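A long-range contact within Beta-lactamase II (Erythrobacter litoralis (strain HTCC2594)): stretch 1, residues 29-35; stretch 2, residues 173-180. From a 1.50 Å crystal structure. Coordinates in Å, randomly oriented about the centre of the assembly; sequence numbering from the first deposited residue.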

ATOM      1  N   GLN A  29     -27.198   9.962   5.507  1.00 21.53           N
ATOM      2  CA  GLN A  29     -27.277  10.822   6.672  1.00 21.31           C
ATOM      3  C   GLN A  29     -26.596  10.140   7.855  1.00 21.27           C
ATOM      4  O   GLN A  29     -26.966   9.016   8.229  1.00 25.44           O
ATOM      5  N   LEU A  30     -25.601  10.818   8.440  1.00 21.13           N
ATOM      6  CA  LEU A  30     -24.927  10.318   9.633  1.00 21.19           C
ATOM      7  C   LEU A  30     -25.608  10.772  10.910  1.00 25.28           C
ATOM      8  O   LEU A  30     -25.498  10.104  11.950  1.00 28.09           O
ATOM      9  N   ALA A  31     -26.288  11.905  10.848  1.00 24.24           N
ATOM     10  CA  ALA A  31     -27.004  12.493  11.974  1.00 22.22           C
ATOM     11  C   ALA A  31     -27.869  13.583  11.372  1.00 21.98           C
ATOM     12  O   ALA A  31     -27.694  13.952  10.212  1.00 20.89           O
ATOM     13  N   GLU A  32     -28.796  14.106  12.161  1.00 24.46           N
ATOM     14  CA  GLU A  32     -29.572  15.239  11.680  1.00 25.09           C
ATOM     15  C   GLU A  32     -28.651  16.374  11.244  1.00 22.70           C
ATOM     16  O   GLU A  32     -27.808  16.839  12.020  1.00 22.88           O
ATOM     17  N   GLY A  33     -28.781  16.783   9.981  1.00 21.38           N
ATOM     18  CA  GLY A  33     -27.957  17.842   9.429  1.00 19.55           C
ATOM     19  C   GLY A  33     -26.545  17.453   9.055  1.00 18.63           C
ATOM     20  O   GLY A  33     -25.739  18.335   8.730  1.00 19.35           O
ATOM     21  N   VAL A  34     -26.205  16.171   9.090  1.00 16.86           N
ATOM     22  CA  VAL A  34     -24.863  15.719   8.722  1.00 16.96           C
ATOM     23  C   VAL A  34     -25.000  14.698   7.607  1.00 16.47           C
ATOM     24  O   VAL A  34     -25.436  13.562   7.837  1.00 19.79           O
ATOM     25  N   TRP A  35     -24.602  15.093   6.410  1.00 15.94           N
ATOM     26  CA  TRP A  35     -24.629  14.229   5.245  1.00 15.34           C
ATOM     27  C   TRP A  35     -23.229  13.723   4.949  1.00 13.73           C
ATOM     28  O   TRP A  35     -22.248  14.472   5.045  1.00 17.08           O
ATOM     29  N   GLY A 173     -14.163  16.950  13.574  1.00 13.01           N
ATOM     30  CA  GLY A 173     -15.084  16.265  14.448  1.00 14.08           C
ATOM     31  C   GLY A 173     -16.309  17.116  14.711  1.00 13.01           C
ATOM     32  O   GLY A 173     -16.291  18.344  14.574  1.00 14.56           O
ATOM     33  N   LEU A 174     -17.378  16.420  15.120  1.00 14.29           N
ATOM     34  CA  LEU A 174     -18.618  17.017  15.606  1.00 13.56           C
ATOM     35  C   LEU A 174     -18.869  16.402  16.975  1.00 16.81           C
ATOM     36  O   LEU A 174     -19.639  15.436  17.106  1.00 16.95           O
ATOM     37  N   PRO A 175     -18.208  16.916  18.012  1.00 17.97           N
ATOM     38  CA  PRO A 175     -18.257  16.241  19.317  1.00 19.33           C
ATOM     39  C   PRO A 175     -19.649  16.179  19.912  1.00 19.69           C
ATOM     40  O   PRO A 175     -19.947  15.238  20.657  1.00 23.90           O
ATOM     41  N   GLU A 176     -20.520  17.141  19.605  1.00 20.09           N
ATOM     42  CA  GLU A 176     -21.863  17.110  20.178  1.00 22.47           C
ATOM     43  C   GLU A 176     -22.726  16.032  19.551  1.00 22.58           C
ATOM     44  O   GLU A 176     -23.773  15.695  20.111  1.00 25.79           O
ATOM     45  N   LEU A 177     -22.327  15.511  18.395  1.00 20.23           N
ATOM     46  CA  LEU A 177     -23.070  14.476  17.703  1.00 20.00           C
ATOM     47  C   LEU A 177     -22.337  13.145  17.718  1.00 21.54           C
ATOM     48  O   LEU A 177     -22.845  12.161  17.161  1.00 25.54           O
ATOM     49  N   GLY A 178     -21.160  13.092  18.340  1.00 20.05           N
ATOM     50  CA  GLY A 178     -20.399  11.857  18.429  1.00 19.62           C
ATOM     51  C   GLY A 178     -19.833  11.345  17.124  1.00 18.30           C
ATOM     52  O   GLY A 178     -19.729  10.129  16.940  1.00 20.21           O
ATOM     53  N   ILE A 179     -19.437  12.242  16.223  1.00 15.50           N
ATOM     54  CA  ILE A 179     -18.907  11.884  14.912  1.00 15.87           C
ATOM     55  C   ILE A 179     -17.502  12.451  14.793  1.00 15.14           C
ATOM     56  O   ILE A 179     -17.273  13.628  15.096  1.00 17.82           O
ATOM     57  N   ALA A 180     -16.571  11.636  14.329  1.00 14.05           N
ATOM     58  CA  ALA A 180     -15.248  12.140  13.998  1.00 15.25           C
ATOM     59  C   ALA A 180     -14.874  11.614  12.626  1.00 14.06           C
ATOM     60  O   ALA A 180     -15.162  10.455  12.298  1.00 16.31           O
TER

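Two hairpin-like turns, whose touching residues are at least 140 positions apart in sequence, meet through a small, almost entirely apolar contact in which aliphatic side chains interlock and no hydrogen bond crosses between the stretches. The buried surface is modest, 218 Å² with both sides summed, and the backbones stay well apart: the CA atoms of Ala31 and Leu177 lie 7.2 Å from each other and those of Leu30 and Ile179 8.2 Å, so side chains must fill the gap. Leu30, Ala31 and Val34 point toward the second stretch; Leu174, Leu177 and Ile179 point back toward the first.

Ile179 has the largest area covered, 57 Å². With chi1 m and chi2 t, it extends CD1 into a pocket made by all three inward-pointing residues of stretch 1: this methyl lies 3.9 Å from CB of Ala31, 4.0 Å from CB of Leu30 and 4.1 Å from CG1 of Val34. Val34, chi1 t, is buried, and its methyls share their neighbours: Val34 CG2 lies 3.7 Å from both Leu174 CD1 and Leu177 CD1, and Val34 CG1 lies 4.1 Å from both Leu174 CD1 and Ile179 CD1. Both leucines adopt the m, t rotamer, and their CD1 methyls approach Val34 CG2 closely enough for van der Waals contact. Leu177, although exposed overall, also brings CD1 to 4.4 Å from CB of Ala31. The short side chain of Ala31 thus touches both Leu177 and Ile179. Leu30, again m, t, makes its closest approach to Ile179 through CB rather than through the tip of its side chain.

Polar groups contribute little across the contact. Glu32 is set sideways, and the end of its extended side chain leads away; its nearest approach is made by the backbone, with O 4.5 Å from CD1 of Leu177. The backbone polar groups instead help hold each turn in shape. In stretch 1, a type II turn from Ala31 to Val34 is closed by Val34 N to Ala31 O, 2.9 Å, and Leu30 N donates to Val34 O at 2.8 Å. In stretch 2, Leu174 O accepts from Leu177 N at 3.0 Å, while Leu174 N donates to Ile179 O at 2.8 Å, bringing the two strand ends together and placing Leu174 and Ile179 on the same apolar surface. Gly33 and Gly178, both with positive phi, a conformation that favours glycine, lie within these turns without touching the opposing stretch.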

ATOM      1  CB  GLN A  29     -28.738  11.149   6.982  1.00 25.12           C
ATOM      2  CG  GLN A  29     -28.900  12.397   7.784  1.00 27.90           C
ATOM      3  CD  GLN A  29     -30.342  12.677   8.112  1.00 33.87           C
ATOM      4  OE1 GLN A  29     -30.895  13.687   7.692  1.00 38.71           O
ATOM      5  NE2 GLN A  29     -30.963  11.781   8.861  1.00 38.84           N
ATOM      6  CB  LEU A  30     -23.477  10.794   9.661  1.00 22.32           C
ATOM      7  CG  LEU A  30     -22.627  10.330   8.479  1.00 21.54           C
ATOM      8  CD1 LEU A  30     -21.152  10.715   8.706  1.00 21.39           C
ATOM      9  CD2 LEU A  30     -22.799   8.831   8.243  1.00 25.09           C
ATOM     10  CB  ALA A  31     -26.048  13.063  13.028  1.00 22.20           C
ATOM     11  CB  GLU A  32     -30.529  15.723  12.764  1.00 29.80           C
ATOM     12  CG  GLU A  32     -31.379  16.877  12.301  1.00 35.75           C
ATOM     13  CD  GLU A  32     -32.333  17.352  13.372  1.00 44.32           C
ATOM     14  OE1 GLU A  32     -32.676  16.549  14.272  1.00 48.58           O
ATOM     15  OE2 GLU A  32     -32.737  18.531  13.312  1.00 47.34           O
ATOM     16  CB  VAL A  34     -24.093  15.124   9.907  1.00 17.76           C
ATOM     17  CG1 VAL A  34     -22.679  14.737   9.460  1.00 18.41           C
ATOM     18  CG2 VAL A  34     -24.047  16.104  11.065  1.00 19.55           C
ATOM     19  CB  TRP A  35     -25.169  14.971   4.031  1.00 15.02           C
ATOM     20  CG  TRP A  35     -26.620  15.272   4.176  1.00 16.90           C
ATOM     21  CD1 TRP A  35     -27.170  16.437   4.621  1.00 18.75           C
ATOM     22  CD2 TRP A  35     -27.707  14.374   3.932  1.00 20.21           C
ATOM     23  NE1 TRP A  35     -28.534  16.328   4.642  1.00 20.96           N
ATOM     24  CE2 TRP A  35     -28.892  15.073   4.221  1.00 19.81           C
ATOM     25  CE3 TRP A  35     -27.793  13.058   3.466  1.00 21.12           C
ATOM     26  CZ2 TRP A  35     -30.160  14.498   4.069  1.00 23.27           C
ATOM     27  CZ3 TRP A  35     -29.058  12.481   3.323  1.00 23.68           C
ATOM     28  CH2 TRP A  35     -30.219  13.204   3.629  1.00 23.86           C
ATOM     29  CB  LEU A 174     -19.787  16.739  14.669  1.00 15.69           C
ATOM     30  CG  LEU A 174     -19.640  17.422  13.306  1.00 15.51           C
ATOM     31  CD1 LEU A 174     -20.585  16.800  12.275  1.00 19.74           C
ATOM     32  CD2 LEU A 174     -19.866  18.924  13.427  1.00 17.84           C
ATOM     33  CB  PRO A 175     -17.309  17.088  20.179  1.00 19.21           C
ATOM     34  CG  PRO A 175     -16.389  17.737  19.214  1.00 19.79           C
ATOM     35  CD  PRO A 175     -17.236  18.021  17.996  1.00 19.26           C
ATOM     36  CB  GLU A 176     -22.551  18.467  20.015  1.00 27.07           C
ATOM     37  CG  GLU A 176     -21.862  19.586  20.765  1.00 31.91           C
ATOM     38  CD  GLU A 176     -21.963  19.431  22.280  1.00 39.20           C
ATOM     39  OE1 GLU A 176     -22.923  18.799  22.772  1.00 42.10           O
ATOM     40  OE2 GLU A 176     -21.075  19.950  22.986  1.00 42.84           O
ATOM     41  CB  LEU A 177     -23.352  14.913  16.261  1.00 21.34           C
ATOM     42  CG  LEU A 177     -24.178  16.196  16.144  1.00 23.14           C
ATOM     43  CD1 LEU A 177     -24.225  16.664  14.699  1.00 23.67           C
ATOM     44  CD2 LEU A 177     -25.582  15.960  16.657  1.00 26.06           C
ATOM     45  CB  ILE A 179     -19.787  12.421  13.764  1.00 17.66           C
ATOM     46  CG1 ILE A 179     -21.190  11.822  13.798  1.00 19.14           C
ATOM     47  CG2 ILE A 179     -19.116  12.189  12.405  1.00 18.04           C
ATOM     48  CD1 ILE A 179     -22.190  12.637  12.979  1.00 20.72           C
ATOM     49  CB  ALA A 180     -14.197  11.729  15.016  1.00 16.58           C
TER